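Local coordinates for glutamate receptor kainate-like protein (Pleurobrachia bachei, PDB 4ZDM) that binds glycine in the ligand-binding domain of a ctenophore ionotropic glutamate receptor, where the amino acid probably acts as the agonist that opens the ion channel, at residues N156-A159 and D160-R163; S146-P149 and E150-A154; T233-L236 and G237-E240; V42-V45 and S46-Q50; Y197-K200 and G201-D204. All coordinates share one frame; numbering follows the deposited sequence. Where two conformers were deposited one is given.

Contact 1 (N156-A159 and D160-R163). With NA (sodium ion), chain F; SO4 (sulfate ion), chain C.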
loop_
_atom_site.group_PDB
_atom_site.type_symbol
_atom_site.label_atom_id
_atom_site.label_comp_id
_atom_site.label_asym_id
_atom_site.label_seq_id
_atom_site.Cartn_x
_atom_site.Cartn_y
_atom_site.Cartn_z
ATOM N N ASN A 156 -31.436 13.047 -4.597
ATOM C CA ASN A 156 -32.110 14.080 -3.817
ATOM C C ASN A 156 -33.580 13.789 -3.620
ATOM O O ASN A 156 -34.199 13.102 -4.428
ATOM C CB ASN A 156 -31.936 15.449 -4.454
ATOM C CG ASN A 156 -32.256 16.585 -3.485
ATOM O OD1 ASN A 156 -33.324 17.177 -3.575
ATOM N ND2 ASN A 156 -31.345 16.868 -2.528
ATOM N N GLN A 157 -34.117 14.326 -2.528
ATOM C CA GLN A 157 -35.521 14.126 -2.208
ATOM C C GLN A 157 -36.379 14.797 -3.248
ATOM O O GLN A 157 -37.492 14.360 -3.499
ATOM C CB GLN A 157 -35.838 14.661 -0.809
ATOM C CG GLN A 157 -35.635 16.180 -0.656
ATOM C CD GLN A 157 -36.026 16.693 0.751
ATOM O OE1 GLN A 157 -37.152 16.486 1.208
ATOM N NE2 GLN A 157 -35.094 17.364 1.424
ATOM N N ASN A 158 -35.854 15.849 -3.875
ATOM C CA ASN A 158 -36.627 16.621 -4.844
ATOM C C ASN A 158 -36.629 15.958 -6.215
ATOM O O ASN A 158 -35.603 15.858 -6.888
ATOM C CB ASN A 158 -36.063 18.030 -4.970
ATOM C CG ASN A 158 -36.928 18.926 -5.823
ATOM O OD1 ASN A 158 -37.595 18.475 -6.751
ATOM N ND2 ASN A 158 -36.909 20.213 -5.519
ATOM N N ALA A 159 -37.775 15.482 -6.651
ATOM C CA ALA A 159 -37.825 14.837 -7.939
ATOM C C ALA A 159 -37.437 15.759 -9.117
ATOM O O ALA A 159 -37.030 15.240 -10.142
ATOM C CB ALA A 159 -39.237 14.259 -8.174
ATOM N N ASP A 160 -37.523 17.092 -8.989
ATOM C CA ASP A 160 -37.068 17.957 -10.102
ATOM C C ASP A 160 -35.526 17.902 -10.243
ATOM O O ASP A 160 -35.027 17.950 -11.353
ATOM C CB ASP A 160 -37.476 19.432 -9.937
ATOM C CG ASP A 160 -38.979 19.668 -10.032
ATOM O OD1 ASP A 160 -39.661 18.987 -10.814
ATOM O OD2 ASP A 160 -39.473 20.572 -9.321
ATOM N N TYR A 161 -34.792 17.877 -9.125
ATOM C CA TYR A 161 -33.336 17.679 -9.191
ATOM C C TYR A 161 -33.035 16.296 -9.774
ATOM O O TYR A 161 -32.090 16.112 -10.535
ATOM C CB TYR A 161 -32.705 17.867 -7.803
ATOM C CG TYR A 161 -32.584 19.309 -7.352
ATOM C CD1 TYR A 161 -32.233 20.311 -8.247
ATOM C CD2 TYR A 161 -32.737 19.656 -6.011
ATOM C CE1 TYR A 161 -32.111 21.635 -7.831
ATOM C CE2 TYR A 161 -32.583 20.975 -5.586
ATOM C CZ TYR A 161 -32.281 21.956 -6.495
ATOM O OH TYR A 161 -32.120 23.274 -6.076
ATOM N N ASN A 162 -33.856 15.289 -9.430
ATOM C CA ASN A 162 -33.663 13.968 -10.009
ATOM C C ASN A 162 -33.779 14.047 -11.520
ATOM O O ASN A 162 -33.028 13.402 -12.244
ATOM C CB ASN A 162 -34.699 12.927 -9.526
ATOM C CG ASN A 162 -34.736 12.696 -8.002
ATOM O OD1 ASN A 162 -35.752 12.197 -7.488
ATOM N ND2 ASN A 162 -33.668 13.000 -7.288
ATOM N N ARG A 163 -34.744 14.837 -11.990
ATOM C CA ARG A 163 -34.999 14.958 -13.427
ATOM C C ARG A 163 -33.836 15.698 -14.104
ATOM O O ARG A 163 -33.441 15.360 -15.209
ATOM C CB ARG A 163 -36.333 15.687 -13.661
ATOM C CG ARG A 163 -36.740 15.857 -15.123
ATOM C CD ARG A 163 -37.743 14.798 -15.589
ATOM N NE ARG A 163 -37.853 14.890 -17.032
ATOM C CZ ARG A 163 -38.890 15.418 -17.687
ATOM N NH1 ARG A 163 -39.914 15.883 -17.019
ATOM N NH2 ARG A 163 -38.881 15.474 -18.986
HETATM NA NA NA F . -39.476 17.411 -12.376
HETATM S S SO4 C . -31.415 24.310 -2.299
HETATM O O1 SO4 C . -31.648 25.674 -2.807
HETATM O O2 SO4 C . -31.738 23.355 -3.380
HETATM O O3 SO4 C . -30.054 24.296 -1.713
HETATM O O4 SO4 C . -32.304 23.987 -1.188
HETATM O O HOH W 1 -37.369 12.139 -5.313
HETATM O O HOH W 2 -38.678 21.994 -7.088
HETATM O O HOH W 3 -40.443 17.257 -14.327
#
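N158 and D160 make the helix-capping bond. D160 N donates to N158 OD1 at 2.6 Å. The N158 side chain reaches forward to this N-H; its CG stands anti to its own N (chi1 -173°). Water 2 bridges N158 ND2 and D160 OD2. In the backbone, N162 N bonds N158 O and R163 N bonds A159 O.

N162 ND2 donates to N156 O at 2.9 Å, with the acceptor close to the amide plane, and also bonds L153 O of the preceding helix. A leucine in place of N162 would probably leave N156 O and L153 O without this shared donor and let the loop shift.

N156 OD1 meets the edge of the Y161 ring, 3.5 Å from CD2 and in the ring plane. Y161 OH donates at 2.7 Å to O2 of a sulfate, probably from the crystallisation liquor, which Q213 N also bonds.

A sodium ion is bound by D160 OD1 at 2.2 Å and by water 3. Water 3 accepts from R163 NH1, while R163 NE forms a salt bridge with D167. N158 N bonds N156 OD1. This is an Asx turn running into an N-cap, here at the start of helix 159-167.

Contact 2 (S146-P149 and E150-A154); sequences SRNP and ELLLA. With NA (sodium ion), chain E; GLY (glycine), chain B.
E150 reaches back to S146 across the first turn of helix 148-155. Its CB lies 3.8 Å from R147 O. With CG anti to the backbone N (chi1 179°) and the chain extended beyond it, the carboxylate is carried past the start of the helix. OE1 accepts from S146 N at 3.1 Å, and the N-H comes from above the carboxylate plane. OE2 binds a sodium ion at 2.3 Å. Water 4 and D145 are further ligands of the ion. The two oxygens therefore have separate tasks, one on the backbone and one on the metal. E150 was deposited in two conformers, and this account holds for one of them.

R147 is the N-cap residue of the helix, and its O takes a weak bond from L151 N. The helix start faces the bound glycine in the cleft of this periplasmic-binding-protein-like, two-lobed domain. N148 N, in the first turn, donates to the ligand O at 2.9 Å. This places the ligand oxygen at the N-terminal end of the helix, where the helix dipole would probably favour a negative charge. The ligand CA sits 3.7 Å above the centre of the R147 guanidinium, over one face. E17 and D190 hold that group by salt bridges, and F66 makes a cation-pi contact with it.

N148 and L152 also meet along the helix. In one of two L152 conformers, N148 OD1 lies 3.4 Å from L152 CG, and ND2 is 3.5 Å from L152 CD1. The amide is gripped from outside by E191 at ND2 and N98 at OD1. L152 N bonds N148 O almost straight, at 175°.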
loop_
_atom_site.group_PDB
_atom_site.type_symbol
_atom_site.label_atom_id
_atom_site.label_comp_id
_atom_site.label_asym_id
_atom_site.label_seq_id
_atom_site.Cartn_x
_atom_site.Cartn_y
_atom_site.Cartn_z
ATOM N N SER A 146 -20.039 9.914 -12.254
ATOM C CA SER A 146 -19.328 9.401 -11.066
ATOM C C SER A 146 -18.637 10.513 -10.295
ATOM O O SER A 146 -17.618 10.292 -9.645
ATOM C CB SER A 146 -18.332 8.306 -11.443
ATOM O OG SER A 146 -19.026 7.155 -11.952
ATOM N N ARG A 147 -19.244 11.687 -10.270
ATOM C CA ARG A 147 -18.778 12.814 -9.488
ATOM C C ARG A 147 -19.959 13.286 -8.628
ATOM O O ARG A 147 -21.094 12.948 -8.898
ATOM C CB ARG A 147 -18.256 13.918 -10.426
ATOM C CG ARG A 147 -17.557 15.046 -9.775
ATOM C CD ARG A 147 -17.234 16.119 -10.800
ATOM N NE ARG A 147 -16.797 17.402 -10.282
ATOM C CZ ARG A 147 -15.554 17.708 -10.002
ATOM N NH1 ARG A 147 -14.594 16.785 -10.043
ATOM N NH2 ARG A 147 -15.286 18.949 -9.605
ATOM N N ASN A 148 -19.687 14.016 -7.546
ATOM C CA ASN A 148 -20.727 14.356 -6.577
ATOM C C ASN A 148 -21.969 15.091 -7.093
ATOM O O ASN A 148 -23.069 14.755 -6.665
ATOM C CB ASN A 148 -20.060 15.165 -5.474
ATOM C CG ASN A 148 -21.052 15.798 -4.504
ATOM O OD1 ASN A 148 -21.715 15.125 -3.718
ATOM N ND2 ASN A 148 -21.125 17.136 -4.545
ATOM N N PRO A 149 -21.858 16.068 -8.014
ATOM C CA PRO A 149 -23.116 16.693 -8.444
ATOM C C PRO A 149 -24.150 15.711 -9.000
ATOM O O PRO A 149 -25.294 15.819 -8.583
ATOM C CB PRO A 149 -22.660 17.720 -9.505
ATOM C CG PRO A 149 -21.236 18.043 -9.044
ATOM C CD PRO A 149 -20.692 16.731 -8.624
ATOM N N GLU A 150 -23.754 14.770 -9.868
ATOM C CA GLU A 150 -24.676 13.782 -10.418
ATOM C C GLU A 150 -25.254 12.983 -9.254
ATOM O O GLU A 150 -26.464 12.778 -9.216
ATOM C CB GLU A 150 -23.969 12.861 -11.396
ATOM C CG GLU A 150 -24.870 11.783 -11.999
ATOM C CD GLU A 150 -24.093 10.668 -12.694
ATOM O OE1 GLU A 150 -23.118 10.114 -12.123
ATOM O OE2 GLU A 150 -24.484 10.344 -13.835
ATOM N N LEU A 151 -24.389 12.546 -8.333
ATOM C CA LEU A 151 -24.783 11.661 -7.232
ATOM C C LEU A 151 -25.795 12.411 -6.376
ATOM O O LEU A 151 -26.793 11.835 -5.959
ATOM C CB LEU A 151 -23.584 11.219 -6.373
ATOM C CG LEU A 151 -22.566 10.122 -6.705
ATOM C CD1 LEU A 151 -21.726 9.760 -5.407
ATOM C CD2 LEU A 151 -23.231 8.890 -7.251
ATOM N N LEU A 152 -25.523 13.683 -6.047
ATOM C CA LEU A 152 -26.475 14.507 -5.294
ATOM C C LEU A 152 -27.797 14.711 -5.932
ATOM O O LEU A 152 -28.843 14.638 -5.287
ATOM C CB LEU A 152 -25.927 15.922 -5.049
ATOM C CG LEU A 152 -24.926 16.053 -3.946
ATOM C CD1 LEU A 152 -24.515 17.528 -3.846
ATOM C CD2 LEU A 152 -25.442 15.506 -2.587
ATOM N N LEU A 153 -27.758 15.056 -7.196
ATOM C CA LEU A 153 -28.977 15.397 -7.885
ATOM C C LEU A 153 -29.822 14.131 -8.037
ATOM O O LEU A 153 -31.004 14.190 -7.816
ATOM C CB LEU A 153 -28.686 16.025 -9.234
ATOM C CG LEU A 153 -28.009 17.382 -9.166
ATOM C CD1 LEU A 153 -27.479 17.696 -10.531
ATOM C CD2 LEU A 153 -28.968 18.460 -8.703
ATOM N N ALA A 154 -29.195 12.983 -8.302
ATOM C CA ALA A 154 -29.941 11.746 -8.537
ATOM C C ALA A 154 -30.478 11.166 -7.252
ATOM O O ALA A 154 -31.477 10.431 -7.289
ATOM C CB ALA A 154 -29.067 10.728 -9.238
HETATM NA NA NA E . -23.596 8.881 -15.425
HETATM N N GLY B . -15.168 17.072 -5.640
HETATM C CA GLY B . -15.812 16.114 -6.577
HETATM C C GLY B . -16.301 14.860 -5.941
HETATM O O GLY B . -16.967 14.032 -6.581
HETATM O OXT GLY B . -16.031 14.609 -4.727
HETATM O O HOH W 4 -25.941 7.675 -15.677
#

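Contact 3 (T233-L236 and G237-E240); sequences TFML and GIRE
Helix 228-240 packs on helices 40-52 and 243-254, and this contact spans its last two turns. F234 and I238, one turn apart, meet on its inner side. F234 CE2 lies 3.8 Å from I238 CD1, and the ring's CZ is 4.0 Å from I238 CG2. Both isoleucine branches therefore touch the ring, which they cross at a slant. The torsion of I238 is unusual for a helix. CG1 sits between the backbone N and the carbonyl carbon (chi1 52°), which places it 3.4 Å from M235 O. CD1 then reaches both F234 and, more loosely, M235 SD at 4.3 Å.

Each of these side chains also faces another helix. F234 packs on M47, M48, D51 and L52 of helix 40-52. I238 and M235 lie on I244 of helix 243-254, and I238 also touches V243.

The backbone keeps the regular i to i+4 pattern, with G237 N, I238 N, R239 N and E240 N bonded to the carbonyls of T233, F234, M235 and L236. The last bond is the shortest, with E240 N 2.8 Å from L236 O.

On the outer side the R239 chain bends at chi3 (73°), and its guanidinium comes beside L236. NH1 of R239 bonds the carbonyl of S110 in a nearby loop. NH2 rests on the leucine methyl, 3.8 Å from L236 CD1.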
loop_
_atom_site.group_PDB
_atom_site.type_symbol
_atom_site.label_atom_id
_atom_site.label_comp_id
_atom_site.label_asym_id
_atom_site.label_seq_id
_atom_site.Cartn_x
_atom_site.Cartn_y
_atom_site.Cartn_z
ATOM N N THR A 233 -7.930 16.456 13.852
ATOM C CA THR A 233 -7.329 17.483 14.710
ATOM C C THR A 233 -6.419 18.369 13.870
ATOM O O THR A 233 -6.434 19.609 13.995
ATOM C CB THR A 233 -6.589 16.818 15.836
ATOM O OG1 THR A 233 -7.582 16.237 16.713
ATOM C CG2 THR A 233 -5.768 17.848 16.614
ATOM N N PHE A 234 -5.602 17.759 13.005
ATOM C CA PHE A 234 -4.747 18.568 12.166
ATOM C C PHE A 234 -5.558 19.466 11.246
ATOM O O PHE A 234 -5.247 20.661 11.086
ATOM C CB PHE A 234 -3.818 17.680 11.322
ATOM C CG PHE A 234 -2.938 18.480 10.437
ATOM C CD1 PHE A 234 -1.792 19.034 10.944
ATOM C CD2 PHE A 234 -3.326 18.775 9.149
ATOM C CE1 PHE A 234 -1.015 19.869 10.185
ATOM C CE2 PHE A 234 -2.497 19.618 8.372
ATOM C CZ PHE A 234 -1.384 20.119 8.920
ATOM N N MET A 235 -6.597 18.921 10.598
ATOM C CA MET A 235 -7.360 19.697 9.675
ATOM C C MET A 235 -8.042 20.875 10.367
ATOM O O MET A 235 -8.118 21.986 9.814
ATOM C CB MET A 235 -8.390 18.809 8.979
ATOM C CG MET A 235 -9.076 19.456 7.816
ATOM S SD MET A 235 -8.049 19.497 6.337
ATOM C CE MET A 235 -8.428 17.896 5.641
ATOM N N LEU A 236 -8.559 20.629 11.544
ATOM C CA LEU A 236 -9.218 21.685 12.280
ATOM C C LEU A 236 -8.263 22.806 12.603
ATOM O O LEU A 236 -8.617 23.993 12.552
ATOM C CB LEU A 236 -9.845 21.153 13.553
ATOM C CG LEU A 236 -10.549 22.198 14.421
ATOM C CD1 LEU A 236 -11.684 22.958 13.728
ATOM C CD2 LEU A 236 -11.054 21.498 15.651
ATOM N N GLY A 237 -7.042 22.479 12.944
ATOM C CA GLY A 237 -6.101 23.533 13.271
ATOM C C GLY A 237 -5.840 24.453 12.111
ATOM O O GLY A 237 -5.875 25.699 12.244
ATOM N N ILE A 238 -5.563 23.905 10.935
ATOM C CA ILE A 238 -5.301 24.753 9.777
ATOM C C ILE A 238 -6.586 25.416 9.269
ATOM O O ILE A 238 -6.527 26.502 8.707
ATOM C CB ILE A 238 -4.589 24.015 8.640
ATOM C CG1 ILE A 238 -5.245 22.703 8.190
ATOM C CG2 ILE A 238 -3.137 23.759 9.062
ATOM C CD1 ILE A 238 -4.769 22.210 6.841
ATOM N N ARG A 239 -7.756 24.837 9.486
ATOM C CA ARG A 239 -8.983 25.504 9.104
ATOM C C ARG A 239 -9.248 26.695 9.997
ATOM O O ARG A 239 -9.485 27.812 9.509
ATOM C CB ARG A 239 -10.162 24.498 9.160
ATOM C CG ARG A 239 -11.460 25.068 8.572
ATOM C CD ARG A 239 -12.601 24.074 8.544
ATOM N NE ARG A 239 -13.147 23.820 9.857
ATOM C CZ ARG A 239 -14.025 22.878 10.137
ATOM N NH1 ARG A 239 -14.362 21.987 9.232
ATOM N NH2 ARG A 239 -14.587 22.814 11.319
ATOM N N GLU A 240 -9.201 26.474 11.303
ATOM C CA GLU A 240 -9.518 27.537 12.282
ATOM C C GLU A 240 -8.511 28.678 12.186
ATOM O O GLU A 240 -8.883 29.826 12.377
ATOM C CB GLU A 240 -9.534 26.980 13.699
ATOM C CG GLU A 240 -10.007 27.966 14.788
ATOM C CD GLU A 240 -8.931 28.899 15.297
ATOM O OE1 GLU A 240 -9.325 29.986 15.799
ATOM O OE2 GLU A 240 -7.736 28.571 15.250
#

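Contact 4 (V42-V45 and S46-Q50); sequences VEIV and SMMSQ
M47 folds back over the E43 carbonyl, one turn earlier in helix 40-52. Its CG stands 3.4 Å from E43 O, and the chain bends at chi3 (-39°), so that CE also comes within 4.1 Å of that oxygen. M47 was deposited in two conformers, and one is described. The apolar contact of I44 with M48 is looser. I44 CG2 and M48 CE are 4.5 Å apart, and the closer approach is M48 CB over I44 O at 3.3 Å.

Backbone hydrogen bonds hold these two turns. S46 N, M47 N, M48 N and S49 N bond the carbonyls of V42, E43, I44 and V45. The S49 bond, from N to V45 O, is 2.8 Å.

One side-chain bond adds to these. S49 OG lies between its backbone N and carbonyl carbon (chi1 75°) and donates to S46 O at 2.8 Å. Q50 N reaches the same oxygen from the same face of its plane, at 3.2 Å. This too holds for one of two S49 conformers.

The charged end of E43 turns to helix 243-254, where Y251 and K250 bind it. I44 and M47 also touch that helix, and I44, M47 and M48 pack on F234 and I238 of helix 228-240. V45 and M48 meet F219 of strand 205-221, and V45, S46 and S49 touch Y56 of strand 54-59. The helix thus packs against both strands and neighbouring helices, as in the alpha/beta lobes of this receptor family.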
loop_
_atom_site.group_PDB
_atom_site.type_symbol
_atom_site.label_atom_id
_atom_site.label_comp_id
_atom_site.label_asym_id
_atom_site.label_seq_id
_atom_site.Cartn_x
_atom_site.Cartn_y
_atom_site.Cartn_z
ATOM N N VAL A 42 -2.163 19.344 -1.969
ATOM C CA VAL A 42 -0.812 18.830 -1.937
ATOM C C VAL A 42 -0.069 19.498 -0.794
ATOM O O VAL A 42 0.639 18.839 -0.046
ATOM C CB VAL A 42 -0.138 19.061 -3.319
ATOM C CG1 VAL A 42 1.307 18.671 -3.275
ATOM C CG2 VAL A 42 -0.908 18.273 -4.365
ATOM N N GLU A 43 -0.248 20.820 -0.651
ATOM C CA GLU A 43 0.383 21.503 0.460
ATOM C C GLU A 43 -0.220 21.118 1.817
ATOM O O GLU A 43 0.508 20.913 2.812
ATOM C CB GLU A 43 0.325 23.029 0.266
ATOM C CG GLU A 43 1.144 23.443 -0.954
ATOM C CD GLU A 43 1.487 24.936 -0.983
ATOM O OE1 GLU A 43 1.367 25.483 -2.091
ATOM O OE2 GLU A 43 1.917 25.460 0.074
ATOM N N ILE A 44 -1.534 20.922 1.885
ATOM C CA ILE A 44 -2.149 20.440 3.117
ATOM C C ILE A 44 -1.542 19.102 3.533
ATOM O O ILE A 44 -1.204 18.871 4.692
ATOM C CB ILE A 44 -3.678 20.327 2.991
ATOM C CG1 ILE A 44 -4.301 21.708 2.911
ATOM C CG2 ILE A 44 -4.302 19.505 4.139
ATOM C CD1 ILE A 44 -5.794 21.703 2.628
ATOM N N VAL A 45 -1.427 18.187 2.586
ATOM C CA VAL A 45 -0.884 16.877 2.886
ATOM C C VAL A 45 0.580 16.955 3.333
ATOM O O VAL A 45 0.980 16.201 4.229
ATOM C CB VAL A 45 -1.063 15.916 1.668
ATOM C CG1 VAL A 45 -0.210 14.665 1.798
ATOM C CG2 VAL A 45 -2.549 15.557 1.507
ATOM N N SER A 46 1.385 17.785 2.679
ATOM C CA SER A 46 2.763 17.939 3.111
ATOM C C SER A 46 2.850 18.396 4.557
ATOM O O SER A 46 3.613 17.816 5.350
ATOM C CB SER A 46 3.461 18.885 2.173
ATOM O OG SER A 46 4.787 19.098 2.635
ATOM N N MET A 47 2.063 19.393 4.932
ATOM C CA MET A 47 2.072 19.851 6.308
ATOM C C MET A 47 1.536 18.790 7.265
ATOM O O MET A 47 2.036 18.617 8.377
ATOM C CB MET A 47 1.261 21.148 6.433
ATOM C CG MET A 47 1.823 22.299 5.675
ATOM S SD MET A 47 0.891 23.826 5.983
ATOM C CE MET A 47 -0.799 23.183 6.030
ATOM N N MET A 48 0.509 18.064 6.834
ATOM C CA MET A 48 -0.053 17.007 7.667
ATOM C C MET A 48 0.947 15.892 7.915
ATOM O O MET A 48 1.032 15.376 9.022
ATOM C CB MET A 48 -1.326 16.477 6.987
ATOM C CG MET A 48 -2.105 15.509 7.814
ATOM S SD MET A 48 -3.507 14.772 6.954
ATOM C CE MET A 48 -4.670 16.102 6.997
ATOM N N SER A 49 1.688 15.514 6.892
ATOM C CA SER A 49 2.645 14.447 7.046
ATOM C C SER A 49 3.720 14.821 8.051
ATOM O O SER A 49 4.178 13.993 8.835
ATOM C CB SER A 49 3.261 14.112 5.707
ATOM O OG SER A 49 4.205 15.118 5.319
ATOM N N GLN A 50 4.130 16.084 8.010
ATOM C CA GLN A 50 5.196 16.557 8.929
ATOM C C GLN A 50 4.689 16.532 10.345
ATOM O O GLN A 50 5.376 16.054 11.251
ATOM C CB GLN A 50 5.634 17.951 8.506
ATOM C CG GLN A 50 6.714 18.528 9.360
ATOM C CD GLN A 50 7.149 19.879 8.821
ATOM O OE1 GLN A 50 6.436 20.503 8.023
ATOM N NE2 GLN A 50 8.329 20.326 9.232
#

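Contact 5 (Y197-K200 and G201-D204)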
loop_
_atom_site.group_PDB
_atom_site.type_symbol
_atom_site.label_atom_id
_atom_site.label_comp_id
_atom_site.label_asym_id
_atom_site.label_seq_id
_atom_site.Cartn_x
_atom_site.Cartn_y
_atom_site.Cartn_z
ATOM N N TYR A 197 -12.829 29.110 -9.656
ATOM C CA TYR A 197 -11.418 29.156 -9.973
ATOM C C TYR A 197 -11.211 28.776 -11.450
ATOM O O TYR A 197 -10.456 29.413 -12.185
ATOM C CB TYR A 197 -10.625 28.209 -9.053
ATOM C CG TYR A 197 -9.198 27.980 -9.485
ATOM C CD1 TYR A 197 -8.903 27.003 -10.413
ATOM C CD2 TYR A 197 -8.144 28.750 -8.971
ATOM C CE1 TYR A 197 -7.611 26.793 -10.852
ATOM C CE2 TYR A 197 -6.826 28.537 -9.406
ATOM C CZ TYR A 197 -6.591 27.556 -10.351
ATOM O OH TYR A 197 -5.288 27.341 -10.776
ATOM N N ALA A 198 -11.859 27.712 -11.886
ATOM C CA ALA A 198 -11.645 27.148 -13.231
ATOM C C ALA A 198 -12.039 28.144 -14.311
ATOM O O ALA A 198 -11.473 28.079 -15.422
ATOM C CB ALA A 198 -12.428 25.845 -13.406
ATOM N N THR A 199 -12.971 29.040 -13.999
ATOM C CA THR A 199 -13.474 30.030 -14.954
ATOM C C THR A 199 -13.078 31.446 -14.627
ATOM O O THR A 199 -13.653 32.395 -15.161
ATOM C CB THR A 199 -15.026 29.948 -15.070
ATOM O OG1 THR A 199 -15.662 30.198 -13.803
ATOM C CG2 THR A 199 -15.408 28.599 -15.605
ATOM N N LYS A 200 -12.069 31.605 -13.775
ATOM C CA LYS A 200 -11.581 32.924 -13.389
ATOM C C LYS A 200 -11.166 33.701 -14.626
ATOM O O LYS A 200 -10.449 33.183 -15.471
ATOM C CB LYS A 200 -10.400 32.792 -12.421
ATOM C CG LYS A 200 -9.910 34.105 -11.809
ATOM C CD LYS A 200 -8.659 33.884 -10.933
ATOM C CE LYS A 200 -7.946 35.198 -10.578
ATOM N NZ LYS A 200 -6.464 35.191 -10.937
ATOM N N GLY A 201 -11.720 34.892 -14.752
ATOM C CA GLY A 201 -11.383 35.787 -15.854
ATOM C C GLY A 201 -12.138 35.565 -17.155
ATOM O O GLY A 201 -11.942 36.313 -18.119
ATOM N N GLU A 202 -13.018 34.569 -17.195
ATOM C CA GLU A 202 -13.811 34.289 -18.386
ATOM C C GLU A 202 -15.095 35.107 -18.273
ATOM O O GLU A 202 -16.094 34.659 -17.716
ATOM C CB GLU A 202 -14.082 32.777 -18.511
ATOM C CG GLU A 202 -12.808 31.966 -18.687
ATOM C CD GLU A 202 -13.043 30.481 -18.747
ATOM O OE1 GLU A 202 -13.972 30.046 -19.457
ATOM O OE2 GLU A 202 -12.257 29.745 -18.118
ATOM N N CYS A 203 -15.068 36.333 -18.792
ATOM C CA CYS A 203 -16.173 37.267 -18.569
ATOM C C CYS A 203 -17.500 36.815 -19.199
ATOM O O CYS A 203 -18.563 37.215 -18.760
ATOM C CB CYS A 203 -15.779 38.656 -19.091
ATOM S SG CYS A 203 -14.361 39.358 -18.177
ATOM N N ASP A 204 -17.442 35.954 -20.199
ATOM C CA ASP A 204 -18.669 35.472 -20.830
ATOM C C ASP A 204 -19.392 34.356 -20.032
ATOM O O ASP A 204 -20.448 33.888 -20.442
ATOM C CB ASP A 204 -18.361 34.967 -22.249
ATOM C CG ASP A 204 -17.081 34.123 -22.328
ATOM O OD1 ASP A 204 -16.239 34.179 -21.390
ATOM O OD2 ASP A 204 -16.900 33.432 -23.365
HETATM O O HOH W 5 -16.351 34.283 -14.922
HETATM O O HOH W 6 -9.971 30.571 -16.711
#
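E202 meets T199 through both its backbone and its side chain. E202 N donates to T199 O at 3.0 Å, from above the carbonyl plane. The side chain then returns over the same residue. Its CB is 3.4 Å from T199 O, and OE2 is 3.4 Å from T199 CA. CG lies beside the backbone N (chi1 -63°), and the chain runs straight on from there, which carries the carboxylate back to the end of helix 194-198. The side chains of T199 and E202 cross at about a right angle. OE2 also comes within 3.3 Å of A198 O. These are two acceptors, and the pair is not a bond.

Two waters bridge the turn. Water 6 lies 2.8 Å from E202 OE2 and 2.9 Å from K200 O. Water 5 bonds E202 O and, weakly, T199 O.

The backbone from T199 to E202 is a type II beta turn, with K200 and G201 at its corners. G201 has a positive phi of 84°, which favours glycine, and a CB there would clash with K200 O. E202 is itself the centre of an inverse gamma turn, and the chain then enters strand 205-221.

Further out, R182 holds E202 OE1 in a salt bridge. T199 OG1 bonds I195 O in the helix, and K200 NZ reaches E252 O. With E202 cut back to alanine, R182 is likely to lose its carboxylate partner and water 6 one of its acceptors. K255 NZ bonds Y197 O, two residues before the beta turn begins.

Along the chain the order is contact 4, contact 2, contact 1, contact 5, contact 3. Contacts 3 and 4 share one side of the domain. Their centres are 12 Å apart, and helices 228-240 and 40-52 touch there: F234 CZ lies 3.5 Å from M48 N. Contact 2 lies on helix 148-155, and contact 1 at the start of the next helix, 159-167, with centres 11 Å apart. The centre of contact 2 is about 28 Å from those of contacts 3 and 4, across the chain's centre. Contact 5 touches none of the others; its nearest atoms are about 8 Å from contact 2. Contact 2 alone touches the glycine. The arrangement is consistent with two lobes around a ligand cleft.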